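PDB 3LKE: enoyl-CoA hydratase from Bacillus halodurans, which probably acts on acyl-CoA thioesters as a crotonase-family enzyme, perhaps hydrating enoyl-CoA, though its exact substrate and reaction remain unproven. Local coordinates for residues A[102-107]-A[214-219]; A[96-101]-A[221-226]; A[116-121]-A[136-141]. One frame throughout, in Å; residues are numbered along the deposited sequence.

Interaction 1: A[102-107]-A[214-219]; sequences KVTVAL and ATKKLL
K216 reaches from helix 209-220 to K102 and T104, where strand 103-108, a central parallel strand of the larger sheet of the crotonase fold, begins. A lysine suits the place: its four methylenes span the gap between helix and strand, and its ammonium can serve several oxygens. CB heads toward the strand, and CG continues the reach. The chain bends at chi3 (65°), CE turning back toward the side of CB about the CG-CD bond, and CD lies 3.8 Å from K102 O. CE passes the same oxygen before NZ donates to K102 O over 2.7 Å. The bond is bent at the acceptor, with a C=O...N angle of 149°, and NZ lies 30° off the carbonyl plane. The ammonium also binds S100 O and forms a salt bridge with D124, which would probably offset the cost of burying its charge, while Y159 of the second subunit packs against this lysine. T104 suits its place through its hydroxyl: OG1 accepts from D124 N and stands 3.9 Å from K216 NZ. A water spans the two, 2.9 Å from K216 NZ, from which it accepts, and 2.8 Å from T104 OG1.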
loop_
_atom_site.group_PDB
_atom_site.type_symbol
_atom_site.label_atom_id
_atom_site.label_comp_id
_atom_site.label_asym_id
_atom_site.label_seq_id
_atom_site.Cartn_x
_atom_site.Cartn_y
_atom_site.Cartn_z
ATOM N N LYS A 102 6.461 22.240 -4.264
ATOM C CA LYS A 102 7.677 22.089 -5.052
ATOM C C LYS A 102 8.131 20.645 -5.018
ATOM O O LYS A 102 7.780 19.905 -4.094
ATOM C CB LYS A 102 8.799 22.962 -4.468
ATOM C CG LYS A 102 8.343 24.349 -4.065
ATOM C CD LYS A 102 7.825 25.101 -5.271
ATOM C CE LYS A 102 7.412 26.523 -4.903
ATOM N NZ LYS A 102 7.025 27.286 -6.125
ATOM N N VAL A 103 8.908 20.234 -6.013
ATOM C CA VAL A 103 9.505 18.908 -5.960
ATOM C C VAL A 103 10.540 18.927 -4.842
ATOM O O VAL A 103 11.422 19.790 -4.811
ATOM C CB VAL A 103 10.182 18.498 -7.274
ATOM C CG1 VAL A 103 10.895 17.176 -7.088
ATOM C CG2 VAL A 103 9.164 18.425 -8.421
ATOM N N THR A 104 10.441 17.969 -3.929
ATOM C CA THR A 104 11.318 17.941 -2.764
ATOM C C THR A 104 12.276 16.745 -2.820
ATOM O O THR A 104 11.864 15.608 -3.054
ATOM C CB THR A 104 10.489 17.912 -1.462
ATOM O OG1 THR A 104 9.588 16.796 -1.509
ATOM C CG2 THR A 104 9.695 19.190 -1.327
ATOM N N VAL A 105 13.569 17.013 -2.633
ATOM C CA VAL A 105 14.578 15.972 -2.708
ATOM C C VAL A 105 15.524 16.081 -1.515
ATOM O O VAL A 105 16.003 17.172 -1.210
ATOM C CB VAL A 105 15.411 16.116 -4.002
ATOM C CG1 VAL A 105 16.451 15.006 -4.107
ATOM C CG2 VAL A 105 14.496 16.130 -5.216
ATOM N N ALA A 106 15.798 14.956 -0.857
ATOM C CA ALA A 106 16.787 14.920 0.218
ATOM C C ALA A 106 18.039 14.194 -0.243
ATOM O O ALA A 106 17.968 13.118 -0.831
ATOM C CB ALA A 106 16.199 14.253 1.467
ATOM N N LEU A 107 19.197 14.803 -0.006
ATOM C CA LEU A 107 20.455 14.179 -0.398
ATOM C C LEU A 107 21.139 13.676 0.860
ATOM O O LEU A 107 21.608 14.486 1.666
ATOM C CB LEU A 107 21.350 15.192 -1.127
ATOM C CG LEU A 107 20.672 15.913 -2.293
ATOM C CD1 LEU A 107 21.625 16.917 -2.952
ATOM C CD2 LEU A 107 20.202 14.883 -3.306
ATOM N N ALA A 214 -0.437 20.901 -8.766
ATOM C CA ALA A 214 -1.730 20.220 -8.909
ATOM C C ALA A 214 -1.548 18.712 -8.826
ATOM O O ALA A 214 -2.360 18.006 -8.211
ATOM C CB ALA A 214 -2.384 20.581 -10.242
ATOM N N THR A 215 -0.488 18.229 -9.459
ATOM C CA THR A 215 -0.191 16.798 -9.506
ATOM C C THR A 215 0.077 16.269 -8.101
ATOM O O THR A 215 -0.467 15.241 -7.692
ATOM C CB THR A 215 1.006 16.508 -10.433
ATOM O OG1 THR A 215 0.661 16.840 -11.781
ATOM C CG2 THR A 215 1.404 15.030 -10.375
ATOM N N LYS A 216 0.920 16.978 -7.350
ATOM C CA LYS A 216 1.195 16.577 -5.977
ATOM C C LYS A 216 -0.062 16.588 -5.111
ATOM O O LYS A 216 -0.305 15.662 -4.335
ATOM C CB LYS A 216 2.303 17.456 -5.375
ATOM C CG LYS A 216 3.648 17.196 -6.005
ATOM C CD LYS A 216 4.752 17.943 -5.235
ATOM C CE LYS A 216 4.895 17.399 -3.819
ATOM N NZ LYS A 216 6.196 17.873 -3.219
ATOM N N LYS A 217 -0.869 17.633 -5.256
ATOM C CA LYS A 217 -2.096 17.767 -4.483
ATOM C C LYS A 217 -3.029 16.577 -4.742
ATOM O O LYS A 217 -3.595 15.991 -3.807
ATOM C CB LYS A 217 -2.782 19.086 -4.855
ATOM C CG LYS A 217 -4.066 19.389 -4.092
ATOM C CD LYS A 217 -4.791 20.577 -4.729
ATOM C CE LYS A 217 -6.136 20.833 -4.065
ATOM N NZ LYS A 217 -6.831 22.020 -4.643
ATOM N N LEU A 218 -3.172 16.211 -6.009
ATOM C CA LEU A 218 -4.045 15.087 -6.368
ATOM C C LEU A 218 -3.502 13.776 -5.810
ATOM O O LEU A 218 -4.228 12.991 -5.195
ATOM C CB LEU A 218 -4.209 14.993 -7.882
ATOM C CG LEU A 218 -5.076 16.092 -8.504
ATOM C CD1 LEU A 218 -4.845 16.146 -9.986
ATOM C CD2 LEU A 218 -6.557 15.878 -8.178
ATOM N N LEU A 219 -2.213 13.545 -6.002
ATOM C CA LEU A 219 -1.618 12.284 -5.569
ATOM C C LEU A 219 -1.748 12.069 -4.067
ATOM O O LEU A 219 -1.984 10.946 -3.597
ATOM C CB LEU A 219 -0.149 12.224 -5.982
ATOM C CG LEU A 219 0.150 12.068 -7.473
ATOM C CD1 LEU A 219 1.639 12.191 -7.697
ATOM C CD2 LEU A 219 -0.344 10.731 -8.036
HETATM O O HOH W 1 7.021 17.108 -0.552
#

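Interaction 2: A[96-101]-A[221-226]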
loop_
_atom_site.group_PDB
_atom_site.type_symbol
_atom_site.label_atom_id
_atom_site.label_comp_id
_atom_site.label_asym_id
_atom_site.label_seq_id
_atom_site.Cartn_x
_atom_site.Cartn_y
_atom_site.Cartn_z
ATOM N N GLU A 96 5.283 20.469 6.625
ATOM C CA GLU A 96 5.574 21.498 5.610
ATOM C C GLU A 96 6.396 20.990 4.431
ATOM O O GLU A 96 6.253 21.470 3.312
ATOM C CB GLU A 96 6.272 22.693 6.260
ATOM C CG GLU A 96 5.471 23.303 7.379
ATOM C CD GLU A 96 4.720 24.542 6.953
ATOM O OE1 GLU A 96 4.731 24.867 5.742
ATOM O OE2 GLU A 96 4.116 25.180 7.838
ATOM N N ILE A 97 7.250 20.004 4.669
ATOM C CA ILE A 97 7.904 19.331 3.558
ATOM C C ILE A 97 6.851 18.544 2.797
ATOM O O ILE A 97 6.714 18.691 1.592
ATOM C CB ILE A 97 9.005 18.370 4.040
ATOM C CG1 ILE A 97 10.133 19.165 4.703
ATOM C CG2 ILE A 97 9.565 17.539 2.874
ATOM C CD1 ILE A 97 11.157 18.297 5.398
ATOM N N PHE A 98 6.096 17.728 3.523
ATOM C CA PHE A 98 5.102 16.867 2.904
ATOM C C PHE A 98 4.121 17.635 2.027
ATOM O O PHE A 98 3.743 17.170 0.958
ATOM C CB PHE A 98 4.324 16.103 3.970
ATOM C CG PHE A 98 3.448 15.024 3.404
ATOM C CD1 PHE A 98 3.989 13.812 3.001
ATOM C CD2 PHE A 98 2.081 15.214 3.284
ATOM C CE1 PHE A 98 3.176 12.810 2.487
ATOM C CE2 PHE A 98 1.260 14.206 2.761
ATOM C CZ PHE A 98 1.811 13.013 2.371
ATOM N N THR A 99 3.695 18.806 2.487
ATOM C CA THR A 99 2.695 19.570 1.752
ATOM C C THR A 99 3.324 20.593 0.808
ATOM O O THR A 99 2.631 21.453 0.266
ATOM C CB THR A 99 1.713 20.308 2.693
ATOM O OG1 THR A 99 2.440 21.157 3.594
ATOM C CG2 THR A 99 0.870 19.320 3.507
ATOM N N SER A 100 4.637 20.522 0.624
ATOM C CA SER A 100 5.283 21.432 -0.320
ATOM C C SER A 100 4.734 21.237 -1.727
ATOM O O SER A 100 4.564 20.104 -2.175
ATOM C CB SER A 100 6.789 21.212 -0.347
ATOM O OG SER A 100 7.398 22.051 -1.325
ATOM N N PRO A 101 4.451 22.343 -2.434
ATOM C CA PRO A 101 4.058 22.303 -3.851
ATOM C C PRO A 101 5.246 22.097 -4.796
ATOM O O PRO A 101 5.063 21.803 -5.984
ATOM C CB PRO A 101 3.452 23.689 -4.077
ATOM C CG PRO A 101 4.209 24.572 -3.117
ATOM C CD PRO A 101 4.436 23.716 -1.888
ATOM N N GLY A 221 -4.041 13.488 -2.032
ATOM C CA GLY A 221 -5.424 13.364 -1.605
ATOM C C GLY A 221 -5.592 13.878 -0.189
ATOM O O GLY A 221 -5.268 15.031 0.103
ATOM N N LYS A 222 -6.074 13.010 0.699
ATOM C CA LYS A 222 -6.340 13.376 2.087
ATOM C C LYS A 222 -5.175 13.072 3.030
ATOM O O LYS A 222 -5.299 13.223 4.247
ATOM C CB LYS A 222 -7.590 12.640 2.579
ATOM C CG LYS A 222 -8.830 12.953 1.769
ATOM C CD LYS A 222 -9.164 14.435 1.851
ATOM C CE LYS A 222 -10.270 14.812 0.868
ATOM N NZ LYS A 222 -11.509 14.011 1.092
ATOM N N ALA A 223 -4.048 12.642 2.469
ATOM C CA ALA A 223 -2.922 12.184 3.274
ATOM C C ALA A 223 -2.369 13.258 4.212
ATOM O O ALA A 223 -1.954 12.959 5.327
ATOM C CB ALA A 223 -1.819 11.624 2.380
ATOM N N ALA A 224 -2.367 14.510 3.775
ATOM C CA ALA A 224 -1.797 15.556 4.618
ATOM C C ALA A 224 -2.568 15.689 5.931
ATOM O O ALA A 224 -1.977 15.908 6.990
ATOM C CB ALA A 224 -1.748 16.882 3.875
ATOM N N GLU A 225 -3.891 15.555 5.867
ATOM C CA GLU A 225 -4.709 15.652 7.072
ATOM C C GLU A 225 -4.442 14.459 7.983
ATOM O O GLU A 225 -4.345 14.594 9.209
ATOM C CB GLU A 225 -6.195 15.723 6.716
ATOM C CG GLU A 225 -7.107 15.778 7.925
ATOM C CD GLU A 225 -6.791 16.953 8.833
ATOM O OE1 GLU A 225 -6.527 18.058 8.304
ATOM O OE2 GLU A 225 -6.811 16.770 10.072
ATOM N N GLU A 226 -4.315 13.287 7.372
ATOM C CA GLU A 226 -4.004 12.075 8.104
ATOM C C GLU A 226 -2.641 12.142 8.784
ATOM O O GLU A 226 -2.487 11.684 9.913
ATOM C CB GLU A 226 -4.083 10.868 7.170
ATOM C CG GLU A 226 -5.457 10.708 6.572
ATOM C CD GLU A 226 -6.546 10.742 7.626
ATOM O OE1 GLU A 226 -6.548 9.858 8.514
ATOM O OE2 GLU A 226 -7.401 11.657 7.570
#
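F98 and T99, where helix 81-98 ends, meet A223 and A224 in the first turn of helix 223-241. The contact is apolar, and no hydrogen bond crosses it. The phenyl ring extends toward the other helix because CG stands anti to the backbone N (chi1 -170°), and it arrives edge first. Its CZ lies 3.9 Å from A223 CB, near the ring plane, while CE2 is 3.8 Å from A224 N and 4.2 Å from A224 CB. Beside it the methyl of T99 completes the apolar group, CG2 lying 3.6 Å from A224 CB. Alanines fit here since their single methyls let the ring edge come down almost onto the helix backbone.

Polar atoms are served outside the apolar patch. T99 turns its hydroxyl back to L95 O, in the last turn of the helix it follows, which leaves the methyl for A224; threonine thus answers both demands. K220 makes a cation-pi contact with the F98 ring and donates to F98 O, holding the same residue at two points. On the partner segment, K222 occupies the N-cap position, its O accepting from E226 N, and G221 before it has a positive phi of 55°, which glycine adopts readily.

A bound glycerol, probably from the crystallisation liquor, lies about 3 Å from the F98 side chain. In the fold, the contact joins the end of helix 81-98 to the turn between helices 209-220 and 223-241; I97 faces I40 of helix 30-45 and M120, while F98 also leans on A122 in the loop before strand 125-129.

Interaction 3: A[116-121]-A[136-141]; sequences GFNMML and ENFHKM
N118 and E136 are brought edge to edge by two torsions: the asparagine CG stands anti to its carbonyl carbon (chi1 -61°), and the glutamate chain is bent at chi2 (-77°), which swings its carboxylate nearer the helix. The amide and carboxylate come from opposite directions and lie almost in one plane. N118 ND2 donates to E136 OE1 over 2.9 Å with a nearly straight N-H...O angle of 166°, using the syn lone pair of OE1. Alongside, N118 OD1 and E136 OE2 are 2.7 Å apart.

Aromatic edges frame the pair. F138 presents its edge to the amide, CZ lying 3.8 Å from N118 ND2, with that nitrogen in the ring plane. F117 offers CD2 to E136 OE2 at 4.1 Å, and its ring stacks edge-to-face with F134. An alanine at N118 would take away the amide and would probably leave the buried E136 carboxylate without its mate and freer to turn.

N118 follows the glycine-rich turn, and F138 comes just after strand 133-135; these are probably the positions where classical hydratases carry their two catalytic glutamates, consistent with a divergent active site.

Strands 111-113 and 133-135, side by side in the smaller sheet, lead into helices 115-118 and 138-141. A149 of helix 149-157 packs on N118, L165 and L166 of helix 159-168 pack on E136, and H139 binds A203 O of the third subunit.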
loop_
_atom_site.group_PDB
_atom_site.type_symbol
_atom_site.label_atom_id
_atom_site.label_comp_id
_atom_site.label_asym_id
_atom_site.label_seq_id
_atom_site.Cartn_x
_atom_site.Cartn_y
_atom_site.Cartn_z
ATOM N N GLY A 116 16.654 12.080 12.175
ATOM C CA GLY A 116 17.586 12.700 11.239
ATOM C C GLY A 116 17.379 12.184 9.823
ATOM O O GLY A 116 17.602 12.896 8.825
ATOM N N PHE A 117 16.960 10.927 9.724
ATOM C CA PHE A 117 16.566 10.380 8.438
ATOM C C PHE A 117 15.061 10.501 8.241
ATOM O O PHE A 117 14.599 10.910 7.180
ATOM C CB PHE A 117 16.969 8.909 8.304
ATOM C CG PHE A 117 16.502 8.286 7.019
ATOM C CD1 PHE A 117 16.919 8.800 5.804
ATOM C CD2 PHE A 117 15.618 7.225 7.022
ATOM C CE1 PHE A 117 16.502 8.246 4.610
ATOM C CE2 PHE A 117 15.190 6.658 5.829
ATOM C CZ PHE A 117 15.628 7.176 4.621
ATOM N N ASN A 118 14.295 10.163 9.279
ATOM C CA ASN A 118 12.849 9.996 9.103
ATOM C C ASN A 118 12.108 11.237 8.625
ATOM O O ASN A 118 11.151 11.119 7.851
ATOM C CB ASN A 118 12.216 9.430 10.378
ATOM C CG ASN A 118 12.783 8.073 10.732
ATOM O OD1 ASN A 118 13.194 7.334 9.850
ATOM N ND2 ASN A 118 12.792 7.729 12.021
ATOM N N MET A 119 12.546 12.415 9.068
ATOM C CA MET A 119 11.978 13.674 8.553
ATOM C C MET A 119 12.029 13.721 7.022
ATOM O O MET A 119 11.097 14.199 6.371
ATOM C CB MET A 119 12.653 14.909 9.172
ATOM C CG MET A 119 12.154 15.224 10.589
ATOM S SD MET A 119 12.530 16.908 11.167
ATOM C CE MET A 119 13.099 17.649 9.594
ATOM N N MET A 120 13.102 13.187 6.448
ATOM C CA MET A 120 13.276 13.262 5.001
ATOM C C MET A 120 12.362 12.296 4.244
ATOM O O MET A 120 12.264 12.366 3.024
ATOM C CB MET A 120 14.742 13.064 4.594
ATOM C CG MET A 120 15.708 14.107 5.200
ATOM S SD MET A 120 15.320 15.835 4.778
ATOM C CE MET A 120 14.699 16.441 6.322
ATOM N N LEU A 121 11.693 11.391 4.967
ATOM C CA LEU A 121 10.747 10.488 4.321
ATOM C C LEU A 121 9.543 11.236 3.760
ATOM O O LEU A 121 8.794 10.691 2.939
ATOM C CB LEU A 121 10.313 9.386 5.289
ATOM C CG LEU A 121 11.433 8.435 5.694
ATOM C CD1 LEU A 121 10.924 7.452 6.760
ATOM C CD2 LEU A 121 11.938 7.675 4.473
ATOM N N GLU A 136 17.355 2.999 13.143
ATOM C CA GLU A 136 16.081 3.244 13.812
ATOM C C GLU A 136 16.183 2.543 15.160
ATOM O O GLU A 136 16.111 1.318 15.228
ATOM C CB GLU A 136 14.935 2.634 13.007
ATOM C CG GLU A 136 14.921 3.079 11.560
ATOM C CD GLU A 136 14.371 4.476 11.387
ATOM O OE1 GLU A 136 13.985 5.100 12.401
ATOM O OE2 GLU A 136 14.310 4.948 10.231
ATOM N N ASN A 137 16.374 3.306 16.226
ATOM C CA ASN A 137 16.771 2.704 17.488
ATOM C C ASN A 137 15.741 2.845 18.595
ATOM O O ASN A 137 16.070 2.725 19.774
ATOM C CB ASN A 137 18.107 3.281 17.947
ATOM C CG ASN A 137 18.885 2.322 18.820
ATOM O OD1 ASN A 137 18.809 1.101 18.650
ATOM N ND2 ASN A 137 19.658 2.874 19.755
ATOM N N PHE A 138 14.499 3.101 18.208
ATOM C CA PHE A 138 13.424 3.332 19.168
ATOM C C PHE A 138 13.230 2.161 20.139
ATOM O O PHE A 138 12.942 2.377 21.315
ATOM C CB PHE A 138 12.096 3.588 18.452
ATOM C CG PHE A 138 12.130 4.723 17.467
ATOM C CD1 PHE A 138 12.059 6.040 17.900
ATOM C CD2 PHE A 138 12.203 4.471 16.103
ATOM C CE1 PHE A 138 12.077 7.079 16.999
ATOM C CE2 PHE A 138 12.240 5.524 15.183
ATOM C CZ PHE A 138 12.165 6.822 15.634
ATOM N N HIS A 139 13.372 0.932 19.640
ATOM C CA HIS A 139 13.075 -0.271 20.442
ATOM C C HIS A 139 13.967 -0.345 21.687
ATOM O O HIS A 139 13.486 -0.528 22.807
ATOM C CB HIS A 139 13.247 -1.531 19.588
ATOM C CG HIS A 139 12.857 -2.806 20.277
ATOM N ND1 HIS A 139 11.552 -3.119 20.591
ATOM C CD2 HIS A 139 13.602 -3.867 20.673
ATOM C CE1 HIS A 139 11.511 -4.311 21.163
ATOM N NE2 HIS A 139 12.742 -4.787 21.223
ATOM N N LYS A 140 15.270 -0.195 21.489
ATOM C CA LYS A 140 16.205 -0.243 22.604
ATOM C C LYS A 140 16.068 0.988 23.499
ATOM O O LYS A 140 16.311 0.908 24.707
ATOM C CB LYS A 140 17.642 -0.401 22.101
ATOM C CG LYS A 140 17.900 -1.727 21.384
ATOM C CD LYS A 140 19.325 -1.802 20.839
ATOM C CE LYS A 140 19.570 -3.121 20.110
ATOM N NZ LYS A 140 18.747 -3.256 18.868
ATOM N N MET A 141 15.668 2.119 22.915
ATOM C CA MET A 141 15.501 3.364 23.677
ATOM C C MET A 141 14.248 3.302 24.571
ATOM O O MET A 141 14.130 4.027 25.558
ATOM C CB MET A 141 15.435 4.593 22.743
ATOM C CG MET A 141 16.646 4.793 21.803
ATOM S SD MET A 141 16.375 6.034 20.486
ATOM C CE MET A 141 16.230 7.490 21.491
#

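The three contacts are nested along the chain: interaction 3 lies within the loop closed by interaction 1, itself inside that of interaction 2. Interactions 1 and 2 are neighbours, their centres about 9 Å apart, because helix 81-98 is followed by strand 103-108, and helix 209-220 by helix 223-241. Together they fasten the later helices to the strand and helix of the central crotonase core. Interaction 3 lies about 23 Å from interaction 1 and 20 Å from interaction 2, nearer the presumed active site. M120 links it to both, through A106 of the strand and I97 of the helix, so the three contacts are joined through touching side chains.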